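Long-range contacts in GphF Dehydratase 1 (Archangium violaceum, PDB 6MBF), which probably dehydrates beta-hydroxyacyl intermediates on the gephyronic acid polyketide synthase, with a likely part in placing the olefin: residues E56-A61 / L74-V79; R143-A148 / E173-E178; A230-R235 / A275-L280. One frame throughout, in Å; residues are numbered along the deposited sequence.

Interaction 1 is buried; interaction 3 is close by, with centres about 9 Å apart, but only partly buried. They share a seam: strand 73-81 pairs with strand 224-234, and Glu77 forms a salt bridge with Arg231. Interaction 1 sets a helix on a sheet and rests on apolar side chains, without hydrogen bonds between its segments. Interaction 3 joins two strands side by side, with oily side chains on one face and mostly charged ones on the other. Interaction 2 is a surface contact, about 30 Å from interaction 1 and 21 Å from interaction 3, centre to centre. It adds a short edge strand to strand 169-175. Polar side chains reaching backbone atoms do much of the work there.

Interaction 1: residues E56-A61 / L74-V79; sequences EMALAA and LIVEDV
Ala58 and Leu59 of helix 56-61 pack on Leu74 and Val76 of strand 74-77. This is the helix-on-sheet packing of the hotdog fold, in which a curved antiparallel sheet wraps a central helix. Dehydratase domains of polyketide synthases carry two such units. The axes of the short segments approach to 7.8 Å, and their N-to-C directions differ by 131°. All the touching residues are buried.

Apolar side chains carry the contact. Ala58 CB faces the fork of Val76. It lies 3.7 Å from Val76 CG1 and is equally close to Val76 CG2. Leu59 uses its CD2 branch. This methyl, Leu59 CD2, is 3.7 Å from Val76 CG2 and 3.8 Å from Leu74 CB, bridging two residues of one strand face. Ile75, between them, points away from the helix. With chi1 at -67°, Leu59 CG lies beside its own backbone N, which puts Leu59 CG 3.8 Å from Val76 CG2. The side chains of Leu59 and Val76 cross at about a right angle.

The wider layer is also largely apolar. Ala58 and Val76 both touch Phe104, Ala58 also meets Ile128, and Leu59 meets Leu234 of strand 224-234, which runs beside 74-77.

Polar groups are settled elsewhere. The segments share no hydrogen bond. Buried Glu56 starts away from the strand, and its carboxylate is bonded to His9 and to the backbone N atoms of Glu197 and Leu198.

One methyl meets backbone instead of side chain. Leu74 CG lies beside its own backbone N, and from there the CD1 branch reaches the helix, with Leu74 CD1 3.5 Å from Leu59 O.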
loop_
_atom_site.group_PDB
_atom_site.type_symbol
_atom_site.label_atom_id
_atom_site.label_comp_id
_atom_site.label_asym_id
_atom_site.label_seq_id
_atom_site.Cartn_x
_atom_site.Cartn_y
_atom_site.Cartn_z
ATOM N N GLU A 56 -4.852 -2.620 0.499
ATOM C CA GLU A 56 -5.231 -3.964 0.069
ATOM C C GLU A 56 -6.452 -4.464 0.835
ATOM O O GLU A 56 -7.379 -5.028 0.243
ATOM C CB GLU A 56 -4.059 -4.942 0.232
ATOM C CG GLU A 56 -4.475 -6.430 0.156
ATOM C CD GLU A 56 -5.069 -6.853 -1.192
ATOM O OE1 GLU A 56 -5.011 -6.094 -2.190
ATOM O OE2 GLU A 56 -5.604 -7.977 -1.255
ATOM N N MET A 57 -6.465 -4.275 2.156
ATOM C CA MET A 57 -7.621 -4.699 2.939
ATOM C C MET A 57 -8.897 -4.032 2.436
ATOM O O MET A 57 -9.947 -4.678 2.332
ATOM C CB MET A 57 -7.386 -4.391 4.409
ATOM C CG MET A 57 -6.298 -5.269 5.031
ATOM S SD MET A 57 -5.853 -4.763 6.703
ATOM C CE MET A 57 -7.327 -5.239 7.609
ATOM N N ALA A 58 -8.815 -2.747 2.085
ATOM C CA ALA A 58 -9.990 -2.031 1.593
ATOM C C ALA A 58 -10.420 -2.531 0.216
ATOM O O ALA A 58 -11.620 -2.699 -0.037
ATOM C CB ALA A 58 -9.715 -0.530 1.563
ATOM N N LEU A 59 -9.464 -2.767 -0.687
ATOM C CA LEU A 59 -9.815 -3.334 -1.989
ATOM C C LEU A 59 -10.446 -4.707 -1.833
ATOM O O LEU A 59 -11.428 -5.034 -2.513
ATOM C CB LEU A 59 -8.573 -3.432 -2.878
ATOM C CG LEU A 59 -7.936 -2.130 -3.338
ATOM C CD1 LEU A 59 -6.515 -2.416 -3.783
ATOM C CD2 LEU A 59 -8.760 -1.493 -4.474
ATOM N N ALA A 60 -9.895 -5.519 -0.931
ATOM C CA ALA A 60 -10.421 -6.853 -0.689
ATOM C C ALA A 60 -11.817 -6.782 -0.086
ATOM O O ALA A 60 -12.694 -7.571 -0.455
ATOM C CB ALA A 60 -9.462 -7.630 0.217
ATOM N N ALA A 61 -12.043 -5.825 0.819
ATOM C CA ALA A 61 -13.381 -5.626 1.367
ATOM C C ALA A 61 -14.347 -5.162 0.290
ATOM O O ALA A 61 -15.496 -5.615 0.243
ATOM C CB ALA A 61 -13.344 -4.617 2.517
ATOM N N LEU A 74 -12.345 -2.033 -8.635
ATOM C CA LEU A 74 -12.440 -1.818 -7.198
ATOM C C LEU A 74 -11.865 -0.447 -6.864
ATOM O O LEU A 74 -10.807 -0.073 -7.373
ATOM C CB LEU A 74 -11.677 -2.900 -6.434
ATOM C CG LEU A 74 -11.989 -4.368 -6.736
ATOM C CD1 LEU A 74 -11.012 -5.288 -6.016
ATOM C CD2 LEU A 74 -13.405 -4.678 -6.321
ATOM N N ILE A 75 -12.549 0.294 -5.996
ATOM C CA ILE A 75 -12.195 1.682 -5.722
ATOM C C ILE A 75 -12.063 1.899 -4.219
ATOM O O ILE A 75 -12.902 1.440 -3.436
ATOM C CB ILE A 75 -13.243 2.645 -6.309
ATOM C CG1 ILE A 75 -13.336 2.468 -7.830
ATOM C CG2 ILE A 75 -12.895 4.076 -5.961
ATOM C CD1 ILE A 75 -14.692 2.849 -8.402
ATOM N N VAL A 76 -11.007 2.601 -3.813
ATOM C CA VAL A 76 -10.894 3.106 -2.449
ATOM C C VAL A 76 -10.632 4.603 -2.553
ATOM O O VAL A 76 -9.778 5.024 -3.335
ATOM C CB VAL A 76 -9.773 2.409 -1.644
ATOM C CG1 VAL A 76 -9.921 2.738 -0.165
ATOM C CG2 VAL A 76 -9.792 0.892 -1.845
ATOM N N GLU A 77 -11.370 5.405 -1.786
ATOM C CA GLU A 77 -11.202 6.854 -1.819
ATOM C C GLU A 77 -11.072 7.410 -0.406
ATOM O O GLU A 77 -11.448 6.766 0.578
ATOM C CB GLU A 77 -12.376 7.539 -2.548
ATOM C CG GLU A 77 -12.430 7.259 -4.041
ATOM C CD GLU A 77 -13.599 7.948 -4.723
ATOM O OE1 GLU A 77 -13.533 8.164 -5.953
ATOM O OE2 GLU A 77 -14.582 8.272 -4.028
ATOM N N ASP A 78 -10.521 8.627 -0.322
ATOM C CA ASP A 78 -10.516 9.405 0.920
ATOM C C ASP A 78 -9.799 8.664 2.041
ATOM O O ASP A 78 -10.280 8.620 3.176
ATOM C CB ASP A 78 -11.937 9.756 1.380
ATOM C CG ASP A 78 -12.613 10.787 0.515
ATOM O OD1 ASP A 78 -13.864 10.757 0.454
ATOM O OD2 ASP A 78 -11.913 11.625 -0.089
ATOM N N VAL A 79 -8.661 8.048 1.725
ATOM C CA VAL A 79 -7.953 7.234 2.710
ATOM C C VAL A 79 -7.105 8.135 3.592
ATOM O O VAL A 79 -6.337 8.970 3.098
ATOM C CB VAL A 79 -7.081 6.171 2.026
ATOM C CG1 VAL A 79 -6.351 5.330 3.072
ATOM C CG2 VAL A 79 -7.925 5.299 1.120
#

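Interaction 2: residues R143-A148 / E173-E178; sequences RLDGEA and ERRGRE
Glu147 and Arg174 form an antiparallel hydrogen-bonded pair, with Glu147 N 2.8 Å from Arg174 O. Ala148 and Glu173 follow as a non-hydrogen-bonded pair. The short strand 147-148 is thus an edge strand beside strand 169-175, in the second half of a double hotdog fold. A type II' turn, Arg175 to Glu178, leads into the next strand.

Glu173 reaches back to the loop before the edge strand. Its CG sits between backbone N and carbonyl carbon (chi1 65°), the crowded position, and the chain is extended beyond it. Glu173 OE2 accepts from Gly146 N at 2.7 Å. The N-H comes from above the carboxylate plane, 52° out of it. Glu173 OE1 is taken by His171, so both oxygens are engaged. An alanine in place of Glu173 would probably leave Gly146 N and His171 without these partners, and the loop freer to shift.

The Arg175 chain bends at chi2 and chi3, which bring CD and NE back toward the same loop. A short but bent bond of 2.6 Å runs from Arg175 NH2 to Asp145 O, which is at the guanidinium edge, tilted from its plane. The salt bridge from Arg175 NH2 to Asp145 OD2 is long, at 3.6 Å. The carboxylate of Asp145 and the guanidinium of Arg175 are turned 62° from each other.

Leu144 slides past Arg175 in the opposite direction, Leu144 CG 4.0 Å from Arg175 CB. Of its two methyls, Leu144 CD2 lies 3.7 Å from Glu173 O, and Leu144 CD1 nears the carboxylate of Glu178, which is held by Arg247 and His245.

Arg174 NH2 bonds Gly176 O at 3.0 Å, nearly in its guanidinium plane. Gly146 lies tight on the strand: a CB would clash with Arg174 O, already 3.2 Å from Gly146 CA.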
loop_
_atom_site.group_PDB
_atom_site.type_symbol
_atom_site.label_atom_id
_atom_site.label_comp_id
_atom_site.label_asym_id
_atom_site.label_seq_id
_atom_site.Cartn_x
_atom_site.Cartn_y
_atom_site.Cartn_z
ATOM N N ARG A 143 6.659 7.400 -23.188
ATOM C CA ARG A 143 8.016 7.096 -23.631
ATOM C C ARG A 143 8.890 8.183 -23.027
ATOM O O ARG A 143 9.120 9.232 -23.625
ATOM C CB ARG A 143 8.090 7.043 -25.153
ATOM C CG ARG A 143 6.721 6.840 -25.830
ATOM C CD ARG A 143 6.836 6.165 -27.219
ATOM N NE ARG A 143 7.898 6.788 -27.997
ATOM C CZ ARG A 143 8.104 6.613 -29.301
ATOM N NH1 ARG A 143 7.326 5.806 -30.025
ATOM N NH2 ARG A 143 9.115 7.246 -29.887
ATOM N N LEU A 144 9.351 7.936 -21.799
ATOM C CA LEU A 144 9.979 8.978 -20.996
ATOM C C LEU A 144 11.378 9.325 -21.482
ATOM O O LEU A 144 11.794 10.488 -21.378
ATOM C CB LEU A 144 10.030 8.537 -19.531
ATOM C CG LEU A 144 9.987 9.652 -18.488
ATOM C CD1 LEU A 144 8.689 10.429 -18.614
ATOM C CD2 LEU A 144 10.122 9.057 -17.101
ATOM N N ASP A 145 12.116 8.344 -21.998
ATOM C CA ASP A 145 13.521 8.532 -22.352
ATOM C C ASP A 145 14.283 9.137 -21.172
ATOM O O ASP A 145 14.922 10.186 -21.269
ATOM C CB ASP A 145 13.657 9.392 -23.612
ATOM C CG ASP A 145 15.083 9.463 -24.123
ATOM O OD1 ASP A 145 15.882 8.557 -23.798
ATOM O OD2 ASP A 145 15.405 10.433 -24.845
ATOM N N GLY A 146 14.170 8.475 -20.023
ATOM C CA GLY A 146 14.672 9.022 -18.787
ATOM C C GLY A 146 16.114 8.649 -18.520
ATOM O O GLY A 146 16.767 7.937 -19.283
ATOM N N GLU A 147 16.612 9.167 -17.408
ATOM C CA GLU A 147 17.927 8.822 -16.897
ATOM C C GLU A 147 17.774 7.694 -15.888
ATOM O O GLU A 147 16.925 7.766 -14.997
ATOM C CB GLU A 147 18.569 10.047 -16.250
ATOM C CG GLU A 147 19.891 9.795 -15.559
ATOM C CD GLU A 147 20.303 10.965 -14.682
ATOM O OE1 GLU A 147 20.273 10.822 -13.439
ATOM O OE2 GLU A 147 20.638 12.034 -15.236
ATOM N N ALA A 148 18.585 6.650 -16.032
ATOM C CA ALA A 148 18.477 5.506 -15.137
ATOM C C ALA A 148 18.786 5.905 -13.699
ATOM O O ALA A 148 19.731 6.655 -13.432
ATOM C CB ALA A 148 19.419 4.391 -15.593
ATOM N N GLU A 173 13.698 4.853 -14.353
ATOM C CA GLU A 173 14.296 5.985 -15.046
ATOM C C GLU A 173 13.476 7.236 -14.780
ATOM O O GLU A 173 12.248 7.175 -14.675
ATOM C CB GLU A 173 14.410 5.738 -16.553
ATOM C CG GLU A 173 13.089 5.602 -17.281
ATOM C CD GLU A 173 13.289 5.288 -18.746
ATOM O OE1 GLU A 173 13.829 4.202 -19.044
ATOM O OE2 GLU A 173 12.928 6.130 -19.594
ATOM N N ARG A 174 14.156 8.370 -14.659
ATOM C CA ARG A 174 13.481 9.598 -14.283
ATOM C C ARG A 174 13.729 10.701 -15.303
ATOM O O ARG A 174 14.712 10.689 -16.051
ATOM C CB ARG A 174 13.920 10.072 -12.894
ATOM C CG ARG A 174 15.375 10.516 -12.799
ATOM C CD ARG A 174 15.660 11.131 -11.424
ATOM N NE ARG A 174 14.758 12.246 -11.122
ATOM C CZ ARG A 174 14.577 12.758 -9.906
ATOM N NH1 ARG A 174 15.234 12.256 -8.868
ATOM N NH2 ARG A 174 13.732 13.768 -9.724
ATOM N N ARG A 175 12.804 11.652 -15.323
ATOM C CA ARG A 175 12.939 12.865 -16.123
ATOM C C ARG A 175 12.126 13.944 -15.429
ATOM O O ARG A 175 10.904 13.816 -15.317
ATOM C CB ARG A 175 12.449 12.646 -17.554
ATOM C CG ARG A 175 12.236 13.928 -18.332
ATOM C CD ARG A 175 13.477 14.331 -19.106
ATOM N NE ARG A 175 13.799 13.376 -20.162
ATOM C CZ ARG A 175 14.665 13.614 -21.142
ATOM N NH1 ARG A 175 15.289 14.781 -21.207
ATOM N NH2 ARG A 175 14.905 12.689 -22.063
ATOM N N GLY A 176 12.792 14.985 -14.937
ATOM C CA GLY A 176 12.094 15.922 -14.066
ATOM C C GLY A 176 11.543 15.219 -12.834
ATOM O O GLY A 176 12.232 14.427 -12.180
ATOM N N ARG A 177 10.284 15.507 -12.505
ATOM C CA ARG A 177 9.601 14.889 -11.375
ATOM C C ARG A 177 8.780 13.670 -11.783
ATOM O O ARG A 177 7.904 13.240 -11.020
ATOM C CB ARG A 177 8.683 15.901 -10.676
ATOM C CG ARG A 177 9.372 17.105 -10.074
ATOM C CD ARG A 177 8.427 17.838 -9.135
ATOM N NE ARG A 177 7.263 18.384 -9.823
ATOM C CZ ARG A 177 7.248 19.564 -10.441
ATOM N NH1 ARG A 177 8.340 20.328 -10.450
ATOM N NH2 ARG A 177 6.143 19.984 -11.040
ATOM N N GLU A 178 9.039 13.113 -12.963
ATOM C CA GLU A 178 8.350 11.930 -13.444
ATOM C C GLU A 178 9.317 10.764 -13.574
ATOM O O GLU A 178 10.535 10.937 -13.712
ATOM C CB GLU A 178 7.675 12.200 -14.794
ATOM C CG GLU A 178 6.630 13.292 -14.722
ATOM C CD GLU A 178 5.784 13.397 -15.984
ATOM O OE1 GLU A 178 5.724 12.408 -16.752
ATOM O OE2 GLU A 178 5.175 14.473 -16.197
#

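Interaction 3: residues A230-R235 / A275-L280; sequences ARIELR and ASVDAL
Ile232 lies alongside Val277, both pointing the same way, with Ile232 CD1 4.0 Å from Val277 CG2. Ile232 CG1, anti to the backbone N (chi1 178°), is itself close to Val277 CG2. On the same face Leu234 CD1 meets Ala275 CB at 3.9 Å. Leu203 of helix 200-214 touches Ile232, as expected for the helix-facing side of a hotdog sheet.

The strands are antiparallel. Asp278 N binds Arg231 O at 2.8 Å, and Glu233 and Ser276 exchange two bonds. At one end Ala230 and Arg231 both face Asp278, a classic beta bulge with only weak bonds from their N-H groups. Ala230 CB rests on Ala279 CB.

The other face is polar and mostly charged. Arg231 and Asp278 lie side by side, but Arg231 NE and Asp278 OD1, 4.5 Å apart, are too far for a salt bridge. Arg231 NH2 instead forms a hydrogen-bonded salt bridge with Glu233 OE1 of its own strand, 3.1 Å. A water accepts from Arg235 NE at 2.7 Å and also bonds Ser276 OG. Outside partners are Glu77 for Arg231, Arg131 for Glu233 and Arg265 for Asp278. The chemistry implies apolar packing toward the helix, and charges probably balanced across several strands opposite.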
loop_
_atom_site.group_PDB
_atom_site.type_symbol
_atom_site.label_atom_id
_atom_site.label_comp_id
_atom_site.label_asym_id
_atom_site.label_seq_id
_atom_site.Cartn_x
_atom_site.Cartn_y
_atom_site.Cartn_z
ATOM N N ALA A 230 -6.041 10.036 -2.115
ATOM C CA ALA A 230 -7.361 10.490 -2.548
ATOM C C ALA A 230 -8.148 9.362 -3.207
ATOM O O ALA A 230 -9.354 9.220 -2.963
ATOM C CB ALA A 230 -7.243 11.690 -3.491
ATOM N N ARG A 231 -7.491 8.544 -4.027
ATOM C CA ARG A 231 -8.203 7.499 -4.752
ATOM C C ARG A 231 -7.220 6.448 -5.234
ATOM O O ARG A 231 -6.133 6.783 -5.703
ATOM C CB ARG A 231 -8.958 8.089 -5.945
ATOM C CG ARG A 231 -9.833 7.124 -6.695
ATOM C CD ARG A 231 -10.549 7.884 -7.800
ATOM N NE ARG A 231 -11.062 6.987 -8.827
ATOM C CZ ARG A 231 -12.336 6.637 -8.949
ATOM N NH1 ARG A 231 -13.251 7.116 -8.112
ATOM N NH2 ARG A 231 -12.697 5.807 -9.918
ATOM N N ILE A 232 -7.605 5.181 -5.110
ATOM C CA ILE A 232 -6.930 4.097 -5.811
ATOM C C ILE A 232 -7.996 3.260 -6.506
ATOM O O ILE A 232 -9.031 2.950 -5.911
ATOM C CB ILE A 232 -6.053 3.235 -4.878
ATOM C CG1 ILE A 232 -5.420 2.087 -5.669
ATOM C CG2 ILE A 232 -6.854 2.685 -3.710
ATOM C CD1 ILE A 232 -4.319 1.337 -4.915
ATOM N N GLU A 233 -7.768 2.943 -7.777
ATOM C CA GLU A 233 -8.684 2.111 -8.543
ATOM C C GLU A 233 -7.926 0.932 -9.128
ATOM O O GLU A 233 -6.846 1.105 -9.695
ATOM C CB GLU A 233 -9.358 2.914 -9.647
ATOM C CG GLU A 233 -10.379 2.121 -10.416
ATOM C CD GLU A 233 -11.236 3.010 -11.271
ATOM O OE1 GLU A 233 -10.773 4.120 -11.620
ATOM O OE2 GLU A 233 -12.377 2.609 -11.578
ATOM N N LEU A 234 -8.481 -0.266 -8.981
ATOM C CA LEU A 234 -7.850 -1.490 -9.463
ATOM C C LEU A 234 -8.719 -2.126 -10.539
ATOM O O LEU A 234 -9.909 -2.380 -10.309
ATOM C CB LEU A 234 -7.634 -2.481 -8.319
ATOM C CG LEU A 234 -6.921 -3.789 -8.655
ATOM C CD1 LEU A 234 -5.465 -3.555 -9.070
ATOM C CD2 LEU A 234 -6.982 -4.743 -7.471
ATOM N N ARG A 235 -8.124 -2.396 -11.703
ATOM C CA ARG A 235 -8.854 -2.942 -12.841
ATOM C C ARG A 235 -8.537 -4.394 -13.143
ATOM O O ARG A 235 -9.245 -5.004 -13.952
ATOM C CB ARG A 235 -8.572 -2.128 -14.111
ATOM C CG ARG A 235 -8.694 -0.638 -13.942
ATOM C CD ARG A 235 -8.726 0.042 -15.297
ATOM N NE ARG A 235 -9.137 1.436 -15.187
ATOM C CZ ARG A 235 -9.718 2.117 -16.166
ATOM N NH1 ARG A 235 -9.963 1.523 -17.327
ATOM N NH2 ARG A 235 -10.062 3.384 -15.985
ATOM N N ALA A 275 -3.984 -0.228 -12.574
ATOM C CA ALA A 275 -4.398 0.482 -11.374
ATOM C C ALA A 275 -3.985 1.939 -11.490
ATOM O O ALA A 275 -3.057 2.283 -12.219
ATOM C CB ALA A 275 -3.795 -0.143 -10.108
ATOM N N SER A 276 -4.671 2.791 -10.736
ATOM C CA SER A 276 -4.357 4.212 -10.732
ATOM C C SER A 276 -4.453 4.749 -9.315
ATOM O O SER A 276 -5.397 4.432 -8.586
ATOM C CB SER A 276 -5.295 5.004 -11.639
ATOM O OG SER A 276 -6.633 4.852 -11.205
ATOM N N VAL A 277 -3.487 5.585 -8.948
ATOM C CA VAL A 277 -3.370 6.151 -7.607
ATOM C C VAL A 277 -3.337 7.666 -7.757
ATOM O O VAL A 277 -2.451 8.205 -8.430
ATOM C CB VAL A 277 -2.114 5.652 -6.869
ATOM C CG1 VAL A 277 -2.010 6.329 -5.514
ATOM C CG2 VAL A 277 -2.139 4.125 -6.703
ATOM N N ASP A 278 -4.306 8.353 -7.154
ATOM C CA ASP A 278 -4.375 9.807 -7.211
ATOM C C ASP A 278 -4.021 10.394 -5.855
ATOM O O ASP A 278 -4.629 10.035 -4.841
ATOM C CB ASP A 278 -5.772 10.290 -7.623
ATOM C CG ASP A 278 -6.149 9.855 -9.021
ATOM O OD1 ASP A 278 -7.337 9.531 -9.247
ATOM O OD2 ASP A 278 -5.250 9.823 -9.884
ATOM N N ALA A 279 -3.062 11.321 -5.849
ATOM C CA ALA A 279 -2.711 12.103 -4.669
ATOM C C ALA A 279 -2.343 11.205 -3.483
ATOM O O ALA A 279 -2.921 11.284 -2.396
ATOM C CB ALA A 279 -3.846 13.071 -4.307
ATOM N N LEU A 280 -1.368 10.334 -3.710
ATOM C CA LEU A 280 -0.681 9.717 -2.591
ATOM C C LEU A 280 0.024 10.811 -1.796
ATOM O O LEU A 280 0.829 11.565 -2.347
ATOM C CB LEU A 280 0.320 8.686 -3.106
ATOM C CG LEU A 280 1.225 8.050 -2.050
ATOM C CD1 LEU A 280 0.414 7.202 -1.094
ATOM C CD2 LEU A 280 2.332 7.225 -2.703
HETATM O O HOH W 1 -7.989 2.455 -12.935
#